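Local coordinates for protein alpha-1,2-mannosidase (Bacteroides thetaiotaomicron, PDB 2WW2) that hydrolyses alpha-mannosides with inversion of configuration, as a calcium-dependent member of glycoside hydrolase family 92 from a human gut symbiont, at residues Cys290-Arg293 with Thr294-Pro298; Gln413-Ala417 with Glu418-Val422; Ala459-Ala462 with Glu463-Lys467; Glu516-Ser519 with Trp520-Thr523; Glu531-Ser534 with Glu535-Gly539. All coordinates share one frame; numbering follows the deposited sequence.

Contact 1 of 5, residues Cys290-Arg293 with Thr294-Pro298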
loop_
_atom_site.group_PDB
_atom_site.type_symbol
_atom_site.label_atom_id
_atom_site.label_comp_id
_atom_site.label_asym_id
_atom_site.label_seq_id
_atom_site.Cartn_x
_atom_site.Cartn_y
_atom_site.Cartn_z
ATOM N N CYS A 290 28.805 11.068 -7.063
ATOM C CA CYS A 290 27.920 11.059 -8.239
ATOM C C CYS A 290 28.662 11.523 -9.480
ATOM O O CYS A 290 28.450 10.978 -10.570
ATOM C CB CYS A 290 26.674 11.939 -8.003
ATOM S SG CYS A 290 25.528 11.254 -6.796
ATOM N N LEU A 291 29.530 12.530 -9.334
ATOM C CA LEU A 291 30.257 13.030 -10.497
ATOM C C LEU A 291 31.232 11.952 -10.995
ATOM O O LEU A 291 31.333 11.694 -12.199
ATOM C CB LEU A 291 30.990 14.357 -10.185
ATOM C CG LEU A 291 31.752 15.058 -11.331
ATOM C CD1 LEU A 291 30.836 15.297 -12.578
ATOM C CD2 LEU A 291 32.402 16.355 -10.866
ATOM N N TYR A 292 31.954 11.318 -10.073
ATOM C CA TYR A 292 32.841 10.208 -10.461
ATOM C C TYR A 292 32.086 9.156 -11.264
ATOM O O TYR A 292 32.548 8.722 -12.331
ATOM C CB TYR A 292 33.468 9.588 -9.199
ATOM C CG TYR A 292 33.693 8.097 -9.225
ATOM C CD1 TYR A 292 34.844 7.558 -9.804
ATOM C CD2 TYR A 292 32.788 7.225 -8.618
ATOM C CE1 TYR A 292 35.075 6.171 -9.809
ATOM C CE2 TYR A 292 33.012 5.835 -8.613
ATOM C CZ TYR A 292 34.162 5.326 -9.202
ATOM O OH TYR A 292 34.382 3.966 -9.206
ATOM N N ARG A 293 30.911 8.773 -10.769
ATOM C CA ARG A 293 30.114 7.739 -11.417
ATOM C C ARG A 293 29.748 8.209 -12.818
ATOM O O ARG A 293 29.705 7.430 -13.767
ATOM C CB ARG A 293 28.856 7.424 -10.577
ATOM C CG ARG A 293 28.108 6.157 -10.982
ATOM C CD ARG A 293 26.891 5.857 -10.075
ATOM N NE ARG A 293 26.155 4.675 -10.532
ATOM C CZ ARG A 293 25.919 3.593 -9.789
ATOM N NH1 ARG A 293 25.241 2.574 -10.300
ATOM N NH2 ARG A 293 26.345 3.531 -8.526
ATOM N N THR A 294 29.515 9.509 -12.958
ATOM C CA THR A 294 29.086 10.050 -14.234
ATOM C C THR A 294 30.214 10.097 -15.281
ATOM O O THR A 294 29.951 10.061 -16.489
ATOM C CB THR A 294 28.512 11.470 -14.041
ATOM O OG1 THR A 294 27.401 11.415 -13.128
ATOM C CG2 THR A 294 28.078 12.047 -15.358
ATOM N N LEU A 295 31.466 10.169 -14.839
ATOM C CA LEU A 295 32.591 10.245 -15.777
ATOM C C LEU A 295 33.176 8.882 -16.219
ATOM O O LEU A 295 34.222 8.836 -16.867
ATOM C CB LEU A 295 33.730 11.077 -15.179
ATOM C CG LEU A 295 33.377 12.498 -14.708
ATOM C CD1 LEU A 295 34.663 13.254 -14.405
ATOM C CD2 LEU A 295 32.535 13.248 -15.760
ATOM N N LEU A 296 32.535 7.794 -15.826
ATOM C CA LEU A 296 33.008 6.456 -16.193
ATOM C C LEU A 296 32.578 6.011 -17.592
ATOM O O LEU A 296 33.392 5.460 -18.343
ATOM C CB LEU A 296 32.550 5.428 -15.158
ATOM C CG LEU A 296 33.165 5.566 -13.756
ATOM C CD1 LEU A 296 32.487 4.584 -12.782
ATOM C CD2 LEU A 296 34.692 5.390 -13.769
ATOM N N PHE A 297 31.306 6.225 -17.941
ATOM C CA PHE A 297 30.734 5.698 -19.206
ATOM C C PHE A 297 30.205 6.852 -20.056
ATOM O O PHE A 297 29.876 7.906 -19.523
ATOM C CB PHE A 297 29.542 4.762 -18.923
ATOM C CG PHE A 297 29.872 3.571 -18.055
ATOM C CD1 PHE A 297 30.220 2.354 -18.639
ATOM C CD2 PHE A 297 29.790 3.656 -16.675
ATOM C CE1 PHE A 297 30.497 1.234 -17.859
ATOM C CE2 PHE A 297 30.074 2.540 -15.865
ATOM C CZ PHE A 297 30.432 1.331 -16.460
ATOM N N PRO A 298 30.133 6.674 -21.385
ATOM C CA PRO A 298 30.626 5.486 -22.080
ATOM C C PRO A 298 32.148 5.457 -22.058
ATOM O O PRO A 298 32.802 6.508 -21.937
ATOM C CB PRO A 298 30.112 5.685 -23.516
ATOM C CG PRO A 298 30.119 7.209 -23.688
ATOM C CD PRO A 298 29.611 7.697 -22.316
HETATM O O HOH W 1 28.857 7.370 -16.590
#
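Cys290 and Thr294 make the first link of a local contact that runs through the last turn of helix 281-294 and into the loop before strand 299-304, in the buried interior of the protein. Thr294 OG1 lies beside its own backbone N, opposite the carbonyl carbon (chi1 -59°), which turns the hydroxyl back along the helix to donate to Cys290 O at 2.8 Å. Thr294 N reaches the same Cys290 O at 3.0 Å from the other face of the carbonyl plane, so two donors of one residue grip a single oxygen; Ser632 is a further partner of the hydroxyl. One residue on, Leu295 leaves helical geometry. Its N bonds to Tyr292 O at 3.1 Å, standing well above that carbonyl's plane, and keeps a weak bond to Leu291 O. Two pairs four residues apart still touch across the turn. Leu296 lays CD1 over one face of the Tyr292 ring, 4.0 Å from CZ, while the Tyr292 hydroxyl bonds to Ala31 O. On another side, Leu291 CD1 meets Leu295 CD2 at 4.1 Å, and Trp267 of helix 256-271 packs on Leu295 and Leu296. Beyond the turn a water bridges Arg293 O to Phe297 N, accepting from that N at 3.0 Å; a cis peptide then leads into Pro298. The shift from an i to i-4 bond at Thr294 to an i to i-3 bond at Leu295, where helical angles are lost, is characteristic of a helix C-terminus unwinding into a loop, here within the family 92 catalytic domain.

Contact 2 of 5, residues Gln413-Ala417 with Glu418-Val422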
loop_
_atom_site.group_PDB
_atom_site.type_symbol
_atom_site.label_atom_id
_atom_site.label_comp_id
_atom_site.label_asym_id
_atom_site.label_seq_id
_atom_site.Cartn_x
_atom_site.Cartn_y
_atom_site.Cartn_z
ATOM N N GLN A 413 13.222 5.057 -39.806
ATOM C CA GLN A 413 12.535 4.503 -40.975
ATOM C C GLN A 413 12.965 3.074 -41.283
ATOM O O GLN A 413 12.703 2.552 -42.377
ATOM C CB GLN A 413 12.786 5.386 -42.195
ATOM C CG GLN A 413 12.196 6.776 -42.032
ATOM C CD GLN A 413 10.677 6.767 -42.040
ATOM O OE1 GLN A 413 10.025 7.131 -41.055
ATOM N NE2 GLN A 413 10.109 6.337 -43.142
ATOM N N ALA A 414 13.627 2.451 -40.312
ATOM C CA ALA A 414 14.060 1.066 -40.430
ATOM C C ALA A 414 14.271 0.487 -39.034
ATOM O O ALA A 414 14.342 1.215 -38.051
ATOM C CB ALA A 414 15.357 0.969 -41.227
ATOM N N ARG A 415 14.385 -0.834 -38.966
ATOM C CA ARG A 415 14.673 -1.520 -37.722
ATOM C C ARG A 415 15.549 -2.718 -38.029
ATOM O O ARG A 415 15.398 -3.365 -39.074
ATOM C CB ARG A 415 13.380 -1.996 -37.050
ATOM C CG ARG A 415 13.526 -2.205 -35.546
ATOM C CD ARG A 415 12.612 -3.317 -35.046
ATOM N NE ARG A 415 13.139 -4.643 -35.365
ATOM C CZ ARG A 415 12.578 -5.783 -34.969
ATOM N NH1 ARG A 415 11.465 -5.762 -34.234
ATOM N NH2 ARG A 415 13.134 -6.945 -35.302
ATOM N N HIS A 416 16.466 -3.020 -37.125
ATOM C CA HIS A 416 17.305 -4.201 -37.270
ATOM C C HIS A 416 16.422 -5.447 -37.391
ATOM O O HIS A 416 15.369 -5.549 -36.730
ATOM C CB HIS A 416 18.227 -4.306 -36.049
ATOM C CG HIS A 416 19.329 -5.304 -36.198
ATOM N ND1 HIS A 416 19.125 -6.661 -36.058
ATOM C CD2 HIS A 416 20.659 -5.140 -36.415
ATOM C CE1 HIS A 416 20.278 -7.291 -36.215
ATOM N NE2 HIS A 416 21.227 -6.389 -36.424
ATOM N N ALA A 417 16.844 -6.385 -38.232
ATOM C CA ALA A 417 16.067 -7.596 -38.476
ATOM C C ALA A 417 15.862 -8.443 -37.222
ATOM O O ALA A 417 14.818 -9.071 -37.071
ATOM C CB ALA A 417 16.709 -8.442 -39.605
ATOM N N GLU A 418 16.857 -8.471 -36.333
ATOM C CA GLU A 418 16.812 -9.333 -35.158
ATOM C C GLU A 418 16.652 -8.570 -33.840
ATOM O O GLU A 418 16.051 -9.075 -32.898
ATOM C CB GLU A 418 18.091 -10.203 -35.064
ATOM C CG GLU A 418 18.359 -11.049 -36.325
ATOM C CD GLU A 418 17.176 -11.918 -36.687
ATOM O OE1 GLU A 418 16.429 -12.300 -35.756
ATOM O OE2 GLU A 418 16.983 -12.228 -37.895
ATOM N N ILE A 419 17.187 -7.358 -33.775
ATOM C CA ILE A 419 17.269 -6.660 -32.503
ATOM C C ILE A 419 16.305 -5.483 -32.446
ATOM O O ILE A 419 16.489 -4.492 -33.149
ATOM C CB ILE A 419 18.682 -6.151 -32.298
ATOM C CG1 ILE A 419 19.676 -7.285 -32.581
ATOM C CG2 ILE A 419 18.829 -5.556 -30.877
ATOM C CD1 ILE A 419 21.154 -6.851 -32.471
ATOM N N ALA A 420 15.277 -5.590 -31.611
ATOM C CA ALA A 420 14.167 -4.645 -31.709
ATOM C C ALA A 420 14.547 -3.221 -31.317
ATOM O O ALA A 420 13.974 -2.263 -31.852
ATOM C CB ALA A 420 12.941 -5.134 -30.916
ATOM N N SER A 421 15.535 -3.079 -30.422
ATOM C CA SER A 421 15.948 -1.773 -29.943
ATOM C C SER A 421 16.872 -1.017 -30.916
ATOM O O SER A 421 17.289 0.113 -30.619
ATOM C CB SER A 421 16.653 -1.897 -28.581
ATOM O OG SER A 421 17.813 -2.720 -28.668
ATOM N N VAL A 422 17.224 -1.642 -32.040
ATOM C CA VAL A 422 18.141 -1.013 -33.003
ATOM C C VAL A 422 17.340 -0.503 -34.196
ATOM O O VAL A 422 16.770 -1.290 -34.960
ATOM C CB VAL A 422 19.261 -1.974 -33.500
ATOM C CG1 VAL A 422 20.174 -1.269 -34.505
ATOM C CG2 VAL A 422 20.080 -2.529 -32.310
#
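His416 turns its ring so that ND1 serves as acceptor for two successive backbone amides of the following chain. Glu418 N lies 2.9 Å from His416 ND1, tilted modestly from the ring plane, whereas Ile419 N, at 3.1 Å from His416 ND1, comes from far out of that plane. With CG opposite the backbone N (chi1 -168°), the imidazole folds over the bend at Ala417 and Glu418 and meets both N-H groups. Ile419 CG1 sits over one face of this ring, offset toward the rim, in a CH-pi contact 3.9 Å from the centroid. The backbone of His416 is satisfied at both ends. Its N donates to Val422 O at 2.8 Å in a nearly straight bond (177°). Its carbonyl O receives a side-on grip from Arg415, with NE at 2.8 Å and NH2 at 3.0 Å from His416 O; both nitrogens lie in the carbonyl plane, and the oxygen lies in the guanidinium plane, an arrangement that fixes the rotation of the arginine end. NH2 adds a weak bond to Ala417 O, and NH1 forms a salt bridge with Asp425. Over one face of the guanidinium lies Ala420, whose CB is 3.7 Å from Arg415 NH1. Val422 N completes the network through its bond to Ile419 O at 3.1 Å, and Val422 CB packs against His416 CB. The segment is thus a surface loop between helix 401-413 and helix 427-433 that doubles back on itself, its far side shaped by a type I beta turn from Ile419 to Val422.

Contact 3 of 5, residues Ala459-Ala462 with Glu463-Lys467; sequences ARFA and ESLGK
Phe461 and Leu465 meet because their side chains leave the helix in different rotamers: CG of Phe461 stands opposite its backbone N (chi1 -170°), swinging the ring toward the C-terminal end, while CG of Leu465 lies beside its own N (chi1 -53°) and leans back to meet it. Leu465 CD1 reaches Phe461 CE2 at 3.8 Å, the two side chains set obliquely to each other. Trp392 meets the same phenylalanine ring edge-to-face, and helix 401-413 adds Leu405 and Met408. An alanine in place of Leu465 would probably leave this side of the Phe461 ring without its methyl partner and open a gap toward Ala401. Ser464 OG donates to Phe461 O at 2.9 Å. On another side of the helix, a water accepts from Arg460 NH1 and donates to Glu463 OE1, so it bridges two opposite charges that are not in direct contact. Each has further partners: Gly648 O for Arg460, and Tyr475 and Gln468 for Glu463. Ala462 O closes the helix, taking Leu465 N and Lys467 N, each at 3.0 Å, from opposite faces of its plane. Gly466 N bonds to Glu463 O, and the positive phi of Gly466 (87°) lets the chain turn back so that this bond and the one from Lys467 N both form. Lys467, salt-bridged to Glu402, then stands at the N-cap of helix 468-475; a Schellman motif ends helix 444-465 and the next helix starts directly from it.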
loop_
_atom_site.group_PDB
_atom_site.type_symbol
_atom_site.label_atom_id
_atom_site.label_comp_id
_atom_site.label_asym_id
_atom_site.label_seq_id
_atom_site.Cartn_x
_atom_site.Cartn_y
_atom_site.Cartn_z
ATOM N N ALA A 459 13.489 17.200 -36.281
ATOM C CA ALA A 459 12.926 18.416 -36.882
ATOM C C ALA A 459 13.819 19.622 -36.554
ATOM O O ALA A 459 14.116 20.460 -37.418
ATOM C CB ALA A 459 11.512 18.659 -36.383
ATOM N N ARG A 460 14.223 19.718 -35.295
ATOM C CA ARG A 460 15.074 20.819 -34.864
ATOM C C ARG A 460 16.370 20.823 -35.668
ATOM O O ARG A 460 16.835 21.878 -36.095
ATOM C CB ARG A 460 15.394 20.667 -33.376
ATOM C CG ARG A 460 14.201 20.982 -32.456
ATOM C CD ARG A 460 14.238 22.466 -32.116
ATOM N NE ARG A 460 15.445 22.686 -31.342
ATOM C CZ ARG A 460 16.081 23.840 -31.176
ATOM N NH1 ARG A 460 15.636 24.972 -31.747
ATOM N NH2 ARG A 460 17.174 23.843 -30.422
ATOM N N PHE A 461 16.967 19.638 -35.813
ATOM C CA PHE A 461 18.224 19.466 -36.530
ATOM C C PHE A 461 18.073 19.884 -37.975
ATOM O O PHE A 461 18.860 20.712 -38.462
ATOM C CB PHE A 461 18.741 18.017 -36.416
ATOM C CG PHE A 461 20.144 17.822 -36.932
ATOM C CD1 PHE A 461 21.244 18.276 -36.202
ATOM C CD2 PHE A 461 20.372 17.161 -38.138
ATOM C CE1 PHE A 461 22.536 18.093 -36.678
ATOM C CE2 PHE A 461 21.652 16.969 -38.610
ATOM C CZ PHE A 461 22.743 17.447 -37.894
ATOM N N ALA A 462 17.058 19.351 -38.653
ATOM C CA ALA A 462 16.847 19.683 -40.058
ATOM C C ALA A 462 16.627 21.190 -40.209
ATOM O O ALA A 462 17.152 21.812 -41.128
ATOM C CB ALA A 462 15.662 18.933 -40.625
ATOM N N GLU A 463 15.831 21.768 -39.312
ATOM C CA GLU A 463 15.525 23.204 -39.413
ATOM C C GLU A 463 16.806 24.037 -39.338
ATOM O O GLU A 463 16.978 25.003 -40.093
ATOM C CB GLU A 463 14.537 23.633 -38.315
ATOM C CG GLU A 463 14.012 25.040 -38.526
ATOM C CD GLU A 463 12.821 25.370 -37.650
ATOM O OE1 GLU A 463 12.925 25.176 -36.429
ATOM O OE2 GLU A 463 11.792 25.825 -38.207
ATOM N N SER A 464 17.710 23.656 -38.437
ATOM C CA SER A 464 18.973 24.379 -38.263
ATOM C C SER A 464 19.904 24.265 -39.480
ATOM O O SER A 464 20.818 25.073 -39.632
ATOM C CB SER A 464 19.696 23.956 -36.973
ATOM O OG SER A 464 20.451 22.772 -37.179
ATOM N N LEU A 465 19.664 23.283 -40.355
ATOM C CA LEU A 465 20.450 23.151 -41.592
ATOM C C LEU A 465 19.814 23.912 -42.751
ATOM O O LEU A 465 20.398 24.007 -43.841
ATOM C CB LEU A 465 20.603 21.677 -41.995
ATOM C CG LEU A 465 21.143 20.684 -40.963
ATOM C CD1 LEU A 465 21.337 19.302 -41.610
ATOM C CD2 LEU A 465 22.448 21.183 -40.351
ATOM N N GLY A 466 18.616 24.448 -42.525
ATOM C CA GLY A 466 17.874 25.131 -43.580
ATOM C C GLY A 466 17.024 24.157 -44.381
ATOM O O GLY A 466 16.472 24.516 -45.435
ATOM N N LYS A 467 16.927 22.911 -43.919
ATOM C CA LYS A 467 16.083 21.932 -44.616
ATOM C C LYS A 467 14.643 21.944 -44.089
ATOM O O LYS A 467 14.195 21.014 -43.411
ATOM C CB LYS A 467 16.695 20.533 -44.545
ATOM C CG LYS A 467 18.095 20.447 -45.159
ATOM C CD LYS A 467 18.763 19.128 -44.772
ATOM C CE LYS A 467 20.176 19.007 -45.352
ATOM N NZ LYS A 467 20.164 19.062 -46.847
HETATM O O HOH W 2 12.977 25.282 -33.192
#

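Contact 4 of 5, residues Glu516-Ser519 with Trp520-Thr523; sequences EGSS and WHWT
His521 lays the CD2 edge of its imidazole against the backbone of Ser518, 3.0 Å from Ser518 N, which lies close to the ring plane. Ser518 is the N-cap of helix 519-522, and the contact is the first turn of that short helix folding back on the residues that lead into it. His521 CD2 is also 3.5 Å from Gly517 CA, which packs tightly here and lies near Trp522 NE1 as well. Ser518 O starts the helix as a double acceptor. Trp522 N approaches it in the carbonyl plane at 3.0 Å, almost straight (172°), whereas His521 N comes from above that plane. The indole edge of Trp522 follows, with CD1 at 3.5 Å from Ser518 O, and NE1 bonds to Thr515 O. Ser518 OG sits between its own N and carbonyl carbon (chi1 66°), where it touches Trp520 CB at 3.3 Å and bonds to Ala507 O. The Trp520 side chain leads away from these residues toward helix 540-551, its NE1 bonded to Gln579 O. The hydroxyls of Ser519 and Thr523 are tied to strand 491-492: Ser519 OG bonds to Met492 O and Thr523 OG1 to Met492 N. Within the turn, Thr523 grips Ser519 O from opposite faces of its plane, with N at 3.0 Å and OG1 at 2.8 Å.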
loop_
_atom_site.group_PDB
_atom_site.type_symbol
_atom_site.label_atom_id
_atom_site.label_comp_id
_atom_site.label_asym_id
_atom_site.label_seq_id
_atom_site.Cartn_x
_atom_site.Cartn_y
_atom_site.Cartn_z
ATOM N N GLU A 516 8.990 -0.326 -17.808
ATOM C CA GLU A 516 9.579 0.017 -16.510
ATOM C C GLU A 516 8.749 1.018 -15.709
ATOM O O GLU A 516 9.291 1.839 -14.976
ATOM C CB GLU A 516 10.968 0.609 -16.731
ATOM C CG GLU A 516 11.914 -0.366 -17.403
ATOM C CD GLU A 516 12.665 -1.172 -16.395
ATOM O OE1 GLU A 516 13.606 -0.605 -15.795
ATOM O OE2 GLU A 516 12.304 -2.355 -16.199
ATOM N N GLY A 517 7.433 0.956 -15.843
ATOM C CA GLY A 517 6.612 2.007 -15.277
ATOM C C GLY A 517 5.181 1.796 -15.695
ATOM O O GLY A 517 4.854 0.787 -16.338
ATOM N N SER A 518 4.329 2.737 -15.300
ATOM C CA SER A 518 2.912 2.675 -15.573
ATOM C C SER A 518 2.531 4.022 -16.170
ATOM O O SER A 518 3.391 4.887 -16.349
ATOM C CB SER A 518 2.138 2.464 -14.274
ATOM O OG SER A 518 2.280 3.613 -13.451
ATOM N N SER A 519 1.250 4.196 -16.487
ATOM C CA SER A 519 0.784 5.466 -17.022
ATOM C C SER A 519 1.097 6.620 -16.062
ATOM O O SER A 519 1.315 7.757 -16.480
ATOM C CB SER A 519 -0.719 5.428 -17.302
ATOM O OG SER A 519 -1.093 6.665 -17.884
ATOM N N TRP A 520 1.101 6.313 -14.771
ATOM C CA TRP A 520 1.366 7.310 -13.734
ATOM C C TRP A 520 2.696 8.002 -14.003
ATOM O O TRP A 520 2.836 9.207 -13.759
ATOM C CB TRP A 520 1.397 6.621 -12.359
ATOM C CG TRP A 520 1.537 7.539 -11.158
ATOM C CD1 TRP A 520 2.677 7.778 -10.421
ATOM C CD2 TRP A 520 0.494 8.303 -10.543
ATOM N NE1 TRP A 520 2.395 8.658 -9.392
ATOM C CE2 TRP A 520 1.066 8.996 -9.449
ATOM C CE3 TRP A 520 -0.867 8.478 -10.817
ATOM C CZ2 TRP A 520 0.316 9.849 -8.625
ATOM C CZ3 TRP A 520 -1.614 9.325 -10.001
ATOM C CH2 TRP A 520 -1.018 10.007 -8.919
ATOM N N HIS A 521 3.673 7.243 -14.501
ATOM C CA HIS A 521 4.992 7.802 -14.822
ATOM C C HIS A 521 5.059 8.330 -16.247
ATOM O O HIS A 521 5.533 9.437 -16.471
ATOM C CB HIS A 521 6.108 6.759 -14.640
ATOM C CG HIS A 521 5.944 5.911 -13.423
ATOM N ND1 HIS A 521 6.245 6.364 -12.157
ATOM C CD2 HIS A 521 5.490 4.643 -13.276
ATOM C CE1 HIS A 521 5.989 5.407 -11.280
ATOM N NE2 HIS A 521 5.537 4.350 -11.936
ATOM N N TRP A 522 4.614 7.517 -17.201
ATOM C CA TRP A 522 4.805 7.796 -18.634
ATOM C C TRP A 522 3.998 8.988 -19.152
ATOM O O TRP A 522 4.342 9.597 -20.178
ATOM C CB TRP A 522 4.572 6.518 -19.464
ATOM C CG TRP A 522 5.787 5.642 -19.419
ATOM C CD1 TRP A 522 6.020 4.591 -18.568
ATOM C CD2 TRP A 522 6.969 5.789 -20.215
ATOM N NE1 TRP A 522 7.275 4.059 -18.809
ATOM C CE2 TRP A 522 7.877 4.787 -19.809
ATOM C CE3 TRP A 522 7.353 6.686 -21.237
ATOM C CZ2 TRP A 522 9.148 4.645 -20.392
ATOM C CZ3 TRP A 522 8.598 6.540 -21.812
ATOM C CH2 TRP A 522 9.486 5.524 -21.392
ATOM N N THR A 523 2.946 9.353 -18.427
ATOM C CA THR A 523 2.143 10.517 -18.807
ATOM C C THR A 523 2.979 11.807 -18.806
ATOM O O THR A 523 2.671 12.747 -19.530
ATOM C CB THR A 523 0.888 10.636 -17.917
ATOM O OG1 THR A 523 0.016 9.537 -18.214
ATOM C CG2 THR A 523 0.123 11.967 -18.173
#

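Contact 5 of 5, residues Glu531-Ser534 with Glu535-Gly539; sequences EGLS and ELMGG
Ser534, Glu535 and Leu533 carry this contact, in the last turn of helix 530-537, which ends in a Schellman motif. Ser534 O receives Gly539 N at 2.7 Å, and Gly538 N bonds back to Glu535 O; the positive phi of Gly538 (102°) makes the reversal possible. The Ser534 side chain packs on His540 and Met543 of the next helix. Glu535, extended beyond CG, lies back along the helix, with CG 3.4 Å from Glu531 O and OE2 near Gly532 CA. Its OE1 stands 4.6 Å from Glu531 OE2, and a water donating to both carboxylates sits between the like charges. A salt bridge from Arg482 to Glu535 OE2 probably eases the repulsion, while Glu531 OE1 is hydrogen-bonded to His540. Leu533 points CG opposite its backbone N (chi1 -177°), and its branch is met from two directions: Leu536 crosses it at about a right angle, CD1 to CD1 at 4.2 Å, while Met537 comes in obliquely. An alanine at Leu533 would probably open a gap beside Met543 and deprive Leu536 CD1 and Met537 CE of a partner. Met537 is stretched out from CG onward, and its methyl CE lies 4.0 Å from both CG and CD2 of Leu533.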
loop_
_atom_site.group_PDB
_atom_site.type_symbol
_atom_site.label_atom_id
_atom_site.label_comp_id
_atom_site.label_asym_id
_atom_site.label_seq_id
_atom_site.Cartn_x
_atom_site.Cartn_y
_atom_site.Cartn_z
ATOM N N GLU A 531 4.048 22.683 -22.200
ATOM C CA GLU A 531 2.846 23.489 -22.378
ATOM C C GLU A 531 1.761 22.666 -23.076
ATOM O O GLU A 531 0.586 22.727 -22.704
ATOM C CB GLU A 531 3.152 24.780 -23.157
ATOM C CG GLU A 531 1.950 25.696 -23.381
ATOM C CD GLU A 531 1.356 26.260 -22.081
ATOM O OE1 GLU A 531 2.077 26.381 -21.059
ATOM O OE2 GLU A 531 0.155 26.601 -22.097
ATOM N N GLY A 532 2.144 21.889 -24.084
ATOM C CA GLY A 532 1.166 21.034 -24.759
ATOM C C GLY A 532 0.627 19.952 -23.831
ATOM O O GLY A 532 -0.540 19.564 -23.920
ATOM N N LEU A 533 1.471 19.431 -22.943
ATOM C CA LEU A 533 0.977 18.468 -21.965
ATOM C C LEU A 533 -0.032 19.130 -21.019
ATOM O O LEU A 533 -1.085 18.552 -20.721
ATOM C CB LEU A 533 2.127 17.808 -21.182
ATOM C CG LEU A 533 1.700 16.718 -20.185
ATOM C CD1 LEU A 533 0.954 15.591 -20.921
ATOM C CD2 LEU A 533 2.899 16.158 -19.435
ATOM N N SER A 534 0.273 20.341 -20.551
ATOM C CA SER A 534 -0.661 21.015 -19.662
ATOM C C SER A 534 -1.985 21.260 -20.381
ATOM O O SER A 534 -3.039 21.196 -19.760
ATOM C CB SER A 534 -0.096 22.314 -19.089
ATOM O OG SER A 534 -0.269 23.380 -19.989
ATOM N N GLU A 535 -1.935 21.515 -21.683
ATOM C CA GLU A 535 -3.166 21.675 -22.461
ATOM C C GLU A 535 -4.009 20.408 -22.409
ATOM O O GLU A 535 -5.227 20.467 -22.239
ATOM C CB GLU A 535 -2.874 22.000 -23.927
ATOM C CG GLU A 535 -2.391 23.405 -24.170
ATOM C CD GLU A 535 -1.978 23.634 -25.621
ATOM O OE1 GLU A 535 -1.560 24.770 -25.932
ATOM O OE2 GLU A 535 -2.061 22.679 -26.442
ATOM N N LEU A 536 -3.368 19.264 -22.595
ATOM C CA LEU A 536 -4.066 17.998 -22.478
ATOM C C LEU A 536 -4.705 17.878 -21.094
ATOM O O LEU A 536 -5.832 17.418 -20.968
ATOM C CB LEU A 536 -3.102 16.820 -22.710
ATOM C CG LEU A 536 -2.566 16.668 -24.136
ATOM C CD1 LEU A 536 -1.607 15.499 -24.219
ATOM C CD2 LEU A 536 -3.701 16.508 -25.147
ATOM N N MET A 537 -3.973 18.278 -20.061
ATOM C CA MET A 537 -4.429 18.100 -18.689
ATOM C C MET A 537 -5.491 19.128 -18.272
ATOM O O MET A 537 -6.051 19.039 -17.176
ATOM C CB MET A 537 -3.246 18.171 -17.726
ATOM C CG MET A 537 -2.289 16.992 -17.837
ATOM S SD MET A 537 -0.985 17.114 -16.634
ATOM C CE MET A 537 -0.137 15.550 -16.879
ATOM N N GLY A 538 -5.745 20.105 -19.132
ATOM C CA GLY A 538 -6.756 21.116 -18.854
ATOM C C GLY A 538 -6.198 22.447 -18.378
ATOM O O GLY A 538 -6.957 23.338 -18.023
ATOM N N GLY A 539 -4.872 22.591 -18.356
ATOM C CA GLY A 539 -4.264 23.907 -18.096
ATOM C C GLY A 539 -3.176 23.849 -17.043
ATOM O O GLY A 539 -2.914 22.789 -16.473
HETATM O O HOH W 3 -1.153 26.626 -24.317
#

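In the fold
Contacts 1 and 4 are buried, contact 2 lies at the surface, and contacts 3 and 5 are partly buried. Contacts 1, 3 and 5 all end helices, but glycine-based Schellman reversals close helices 444-465 and 530-537, whereas 290-298 unwinds into a loop, with a threonine hydroxyl bonded to the helix backbone. Contact 4 instead begins a helix, and contact 2 relies on arginine and histidine side chains holding the loop's own backbone. Water-linked charged groups appear in contacts 3 and 5. Contacts 4 and 5 touch directly, Thr523 CG2 lying 3.8 Å from Met537 CE, and Trp522 of contact 4 packs on the helix that contact 3 terminates. Contact 1 lies deepest, about 6 Å from the chain's centre to its own.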